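PDB 3JUU: porphyranase B from Zobellia galactanivorans, which cleaves the sulfated red-algal polysaccharide porphyran at its beta-1,4 linkages between D-galactose and L-galactose-6-sulfate, releasing mostly disaccharides. Local coordinates for residues Gly136-Thr141 with Phe232-Tyr237; Gln165-Asn170 with His202-Trp207. All coordinates share one frame; numbering follows the deposited sequence.

Overall arrangement
Contacts 1 and 2 illustrate how chemistry follows place in the GH16 jelly-roll sandwich. Contact 1 is a partly buried meeting of two loops near the periphery, about 18 Å from the centre of the chain, held by a salt bridge, a shared water and a methyl group laid on a guanidinium. Contact 2 lies deeper, about 9 Å from that centre, and joins strands 166-174 and 202-210 chiefly through a methionine and a tyrosine side chain, with the methionine's methyl also on the backbone of Gly205. Their centres are 22 Å apart, and contact 2 is nested along the chain within the loop that contact 1 closes. Strand 141-150, which carries Glu143 and Glu148, links them: segment 136-141 leads into it, and it pairs with strand 166-174.

Contact 1. Residues Gly136-Thr141 with Phe232-Tyr237; sequences GCDKRT and FDIEMY
Two connecting loops of the GH16 beta-sandwich meet where Arg140, one residue ahead of strand 141-150, reaches across to Asp233 and Ile234. The 3-10 turn 137-139 brings Asp138 to the same place, with Arg140 N bonded to Cys137 O (3.1 Å). Ile234 is the apolar centre: its CD1 methyl sits over the middle of one guanidinium face, 3.5 Å above the plane, and lies 3.6 Å from Arg140 CZ. Its CG1 stands anti to the carbonyl carbon (chi1 -53°), which directs this longer branch toward Asp138, where OD1 comes within 3.7 Å of Ile234 CG1. At the edge of the same guanidinium, close to its plane, Asp233 OD1 forms a salt bridge with Arg140 NH2 at 3.0 Å. The carboxylate is turned 58° from the guanidinium plane, and the bridge runs through the single oxygen OD1. A water donates to Asp138 OD1 (2.7 Å) and, weakly, to Asp233 OD1. It thus links Asp138 OD1 and Asp233 OD1, which are 4.9 Å apart and whose mutual repulsion the nearby arginine would be expected to ease. Arg140 NH1 is bonded to the carbonyl of Asp231, and Tyr182 makes a cation-pi contact with the group; together with the salt bridge and the methyl, these would be expected to restrain its rotation. The Cys137-Cys180 disulfide ties the turn to another part of the chain. Beyond the contact, segment 136-141 runs into strand 141-150 and segment 232-237 into strand 237-242, the two strands that flank and pair with strand 122-128.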
# COMPACT_ATOMS: atom_id res chain seq x y z
N GLY A 136 -8.32 6.06 24.03
CA GLY A 136 -9.77 6.42 23.91
C GLY A 136 -10.30 6.02 22.52
O GLY A 136 -9.99 4.95 21.98
N CYS A 137 -11.06 6.92 21.92
CA CYS A 137 -11.66 6.63 20.60
C CYS A 137 -10.65 6.44 19.43
O CYS A 137 -11.00 5.85 18.40
CB CYS A 137 -12.66 7.73 20.25
SG CYS A 137 -14.14 7.64 21.35
N ASP A 138 -9.42 6.91 19.61
CA ASP A 138 -8.36 6.69 18.59
C ASP A 138 -7.94 5.25 18.41
O ASP A 138 -7.17 4.95 17.51
CB ASP A 138 -7.13 7.54 18.87
CG ASP A 138 -7.39 9.06 18.73
OD1 ASP A 138 -8.44 9.50 18.18
OD2 ASP A 138 -6.48 9.76 19.16
N LYS A 139 -8.48 4.33 19.22
CA LYS A 139 -8.25 2.89 19.03
C LYS A 139 -9.01 2.37 17.80
O LYS A 139 -8.78 1.24 17.37
CB LYS A 139 -8.72 2.10 20.30
CG LYS A 139 -7.79 2.34 21.55
CD LYS A 139 -8.28 1.42 22.75
CE LYS A 139 -8.00 2.06 24.08
NZ LYS A 139 -6.47 2.17 24.27
N ARG A 140 -9.98 3.13 17.28
CA ARG A 140 -10.71 2.76 16.04
C ARG A 140 -9.65 2.74 14.92
O ARG A 140 -8.59 3.32 15.05
CB ARG A 140 -11.78 3.82 15.70
CG ARG A 140 -11.16 5.19 15.43
CD ARG A 140 -12.28 6.27 15.46
NE ARG A 140 -11.74 7.63 15.36
CZ ARG A 140 -11.48 8.32 14.24
NH1 ARG A 140 -11.72 7.84 13.04
NH2 ARG A 140 -10.95 9.54 14.33
N THR A 141 -9.97 2.02 13.84
CA THR A 141 -9.07 1.87 12.71
C THR A 141 -9.44 2.85 11.62
O THR A 141 -10.63 2.99 11.29
CB THR A 141 -9.21 0.46 12.15
OG1 THR A 141 -8.77 -0.43 13.19
CG2 THR A 141 -8.27 0.27 10.91
N PHE A 232 -10.21 11.13 9.46
CA PHE A 232 -8.83 10.57 9.41
C PHE A 232 -7.89 11.59 10.08
O PHE A 232 -7.14 12.27 9.39
CB PHE A 232 -8.46 10.30 7.95
CG PHE A 232 -8.99 8.95 7.41
CD1 PHE A 232 -10.05 8.27 8.03
CD2 PHE A 232 -8.39 8.37 6.29
CE1 PHE A 232 -10.57 7.03 7.54
CE2 PHE A 232 -8.90 7.09 5.79
CZ PHE A 232 -9.96 6.40 6.46
N ASP A 233 -7.97 11.70 11.43
CA ASP A 233 -7.13 12.67 12.11
C ASP A 233 -6.18 11.96 13.07
O ASP A 233 -5.74 12.57 14.08
CB ASP A 233 -7.99 13.69 12.84
CG ASP A 233 -9.00 13.04 13.76
OD1 ASP A 233 -9.07 11.80 13.85
OD2 ASP A 233 -9.85 13.79 14.33
N ILE A 234 -5.93 10.65 12.80
CA ILE A 234 -5.06 9.81 13.70
C ILE A 234 -3.77 9.53 12.92
O ILE A 234 -3.83 9.28 11.71
CB ILE A 234 -5.73 8.43 14.16
CG1 ILE A 234 -7.13 8.66 14.81
CG2 ILE A 234 -4.81 7.73 15.21
CD1 ILE A 234 -8.03 7.51 14.81
N GLU A 235 -2.64 9.55 13.61
CA GLU A 235 -1.32 9.24 12.99
C GLU A 235 -1.37 7.91 12.24
O GLU A 235 -1.94 6.92 12.73
CB GLU A 235 -0.24 9.10 14.13
CG GLU A 235 1.17 9.02 13.56
CD GLU A 235 2.22 8.87 14.69
OE1 GLU A 235 1.80 8.76 15.85
OE2 GLU A 235 3.40 8.76 14.41
N MET A 236 -0.81 7.90 11.03
CA MET A 236 -0.82 6.66 10.24
C MET A 236 0.59 6.31 9.77
O MET A 236 1.47 7.16 9.78
CB MET A 236 -1.78 6.76 9.04
CG MET A 236 -3.23 6.64 9.54
SD MET A 236 -4.41 6.16 8.22
CE MET A 236 -4.75 7.69 7.41
N TYR A 237 0.77 5.04 9.38
CA TYR A 237 2.09 4.44 9.04
C TYR A 237 1.97 3.85 7.68
O TYR A 237 0.87 3.30 7.37
CB TYR A 237 2.44 3.31 10.04
CG TYR A 237 2.52 3.85 11.48
CD1 TYR A 237 3.78 4.24 12.05
CD2 TYR A 237 1.33 4.09 12.23
CE1 TYR A 237 3.85 4.77 13.37
CE2 TYR A 237 1.40 4.64 13.53
CZ TYR A 237 2.67 4.99 14.07
OH TYR A 237 2.73 5.54 15.35
O HOH W 1 -8.74 11.80 16.79

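Contact 2. Residues Gln165-Asn170 with His202-Trp207; sequences QTMNSN and HVYGVW
The Tyr204 ring presents its edge, not a face, to Met167: the sulfur SD lies in the ring plane, 5.3 Å from the centroid and 89° off the normal. Met167 CG meets the same edge, 3.8 Å from Tyr204 CD1, and SD follows at 3.9 Å from that carbon, which makes this an edge-on Met-aromatic contact. Here the methionine is fully stretched, with CG anti to the backbone N (chi1 -174°) and the chain straight from there to CE, and the two side chains slide past each other in opposite directions. The terminal methyl CE of Met167 therefore travels beyond the ring and ends 4.0 Å from Gly205 O, against the backbone of the facing strand. An alanine in place of Met167 would remove CG, SD and CE, and would probably leave the CD1 edge of Tyr204 without its packing partner and open a gap above Gly205. Gln147 of strand 141-150 touches both side chains, Leu193 touches the tyrosine, and Leu218 of strand 213-218 packs on the methionine. Met167 and Tyr204 have the closest CA atoms of the two segments, yet these are still 7.9 Å apart, so side chains rather than backbone bonds bridge the strands. Such apolar packing between strands that are not paired is characteristic of the interior of a jelly-roll beta-sandwich, here with the Met167 side chain about 8 Å from that of Glu148, the probable proton donor.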
# COMPACT_ATOMS: atom_id res chain seq x y z
N GLN A 165 -5.82 -3.59 -13.98
CA GLN A 165 -5.51 -2.48 -14.88
C GLN A 165 -6.09 -1.16 -14.37
O GLN A 165 -6.30 -0.29 -15.16
CB GLN A 165 -5.96 -2.77 -16.30
CG GLN A 165 -7.40 -3.20 -16.42
CD GLN A 165 -7.67 -3.74 -17.84
OE1 GLN A 165 -6.94 -4.59 -18.33
NE2 GLN A 165 -8.65 -3.18 -18.51
N THR A 166 -6.31 -1.04 -13.06
CA THR A 166 -6.88 0.15 -12.49
C THR A 166 -6.06 0.62 -11.28
O THR A 166 -5.35 -0.17 -10.63
CB THR A 166 -8.36 -0.12 -12.12
OG1 THR A 166 -8.41 -1.37 -11.45
CG2 THR A 166 -9.24 -0.34 -13.41
N MET A 167 -6.18 1.89 -10.94
CA MET A 167 -5.81 2.33 -9.58
C MET A 167 -7.04 2.16 -8.70
O MET A 167 -8.08 2.79 -8.91
CB MET A 167 -5.36 3.81 -9.59
CG MET A 167 -4.83 4.24 -8.22
SD MET A 167 -4.31 6.00 -8.39
CE MET A 167 -3.94 6.43 -6.71
N ASN A 168 -6.93 1.30 -7.70
CA ASN A 168 -8.01 0.92 -6.84
C ASN A 168 -7.65 1.52 -5.50
O ASN A 168 -6.70 1.03 -4.85
CB ASN A 168 -7.95 -0.62 -6.72
CG ASN A 168 -8.25 -1.25 -8.04
OD1 ASN A 168 -9.25 -0.92 -8.65
ND2 ASN A 168 -7.33 -2.07 -8.53
N SER A 169 -8.38 2.58 -5.10
CA SER A 169 -8.05 3.30 -3.85
C SER A 169 -9.23 3.17 -2.92
O SER A 169 -10.37 2.79 -3.36
CB SER A 169 -7.84 4.79 -4.13
OG SER A 169 -6.78 4.96 -5.13
N ASN A 170 -8.98 3.34 -1.63
CA ASN A 170 -10.06 3.11 -0.66
C ASN A 170 -9.83 3.82 0.63
O ASN A 170 -8.71 4.30 0.93
CB ASN A 170 -10.26 1.58 -0.44
CG ASN A 170 -11.74 1.19 -0.20
OD1 ASN A 170 -12.50 1.96 0.39
ND2 ASN A 170 -12.12 -0.02 -0.61
N HIS A 202 4.00 3.08 -12.32
CA HIS A 202 3.11 4.24 -12.19
C HIS A 202 3.44 4.92 -10.89
O HIS A 202 3.95 4.30 -9.95
CB HIS A 202 1.61 3.77 -12.24
CG HIS A 202 1.17 3.27 -13.59
ND1 HIS A 202 0.71 4.11 -14.59
CD2 HIS A 202 1.15 2.01 -14.11
CE1 HIS A 202 0.38 3.39 -15.66
NE2 HIS A 202 0.65 2.11 -15.39
N VAL A 203 3.12 6.21 -10.83
CA VAL A 203 3.26 6.91 -9.61
C VAL A 203 1.91 6.98 -8.90
O VAL A 203 1.00 7.59 -9.42
CB VAL A 203 3.84 8.32 -9.80
CG1 VAL A 203 3.89 9.02 -8.43
CG2 VAL A 203 5.33 8.22 -10.36
N TYR A 204 1.79 6.37 -7.73
CA TYR A 204 0.50 6.38 -7.01
C TYR A 204 0.67 7.34 -5.84
O TYR A 204 1.58 7.17 -5.01
CB TYR A 204 0.24 4.95 -6.46
CG TYR A 204 0.13 3.91 -7.55
CD1 TYR A 204 -1.05 3.86 -8.36
CD2 TYR A 204 1.18 2.98 -7.83
CE1 TYR A 204 -1.18 2.94 -9.40
CE2 TYR A 204 1.04 2.06 -8.89
CZ TYR A 204 -0.13 2.03 -9.67
OH TYR A 204 -0.32 1.06 -10.65
N GLY A 205 -0.26 8.30 -5.71
CA GLY A 205 -0.11 9.34 -4.69
C GLY A 205 -1.44 9.64 -4.00
O GLY A 205 -2.51 9.44 -4.58
N VAL A 206 -1.36 10.10 -2.77
CA VAL A 206 -2.54 10.60 -2.08
C VAL A 206 -2.16 11.89 -1.37
O VAL A 206 -1.15 11.97 -0.63
CB VAL A 206 -3.13 9.58 -1.09
CG1 VAL A 206 -2.10 9.24 0.06
CG2 VAL A 206 -4.49 10.10 -0.53
N TRP A 207 -3.01 12.91 -1.54
CA TRP A 207 -2.97 14.09 -0.59
C TRP A 207 -3.91 13.89 0.54
O TRP A 207 -5.14 13.96 0.36
CB TRP A 207 -3.27 15.39 -1.33
CG TRP A 207 -3.00 16.62 -0.51
CD1 TRP A 207 -2.26 16.71 0.64
CD2 TRP A 207 -3.54 17.93 -0.75
NE1 TRP A 207 -2.27 18.03 1.10
CE2 TRP A 207 -3.05 18.78 0.26
CE3 TRP A 207 -4.38 18.46 -1.74
CZ2 TRP A 207 -3.41 20.16 0.34
CZ3 TRP A 207 -4.73 19.88 -1.67
CH2 TRP A 207 -4.26 20.67 -0.62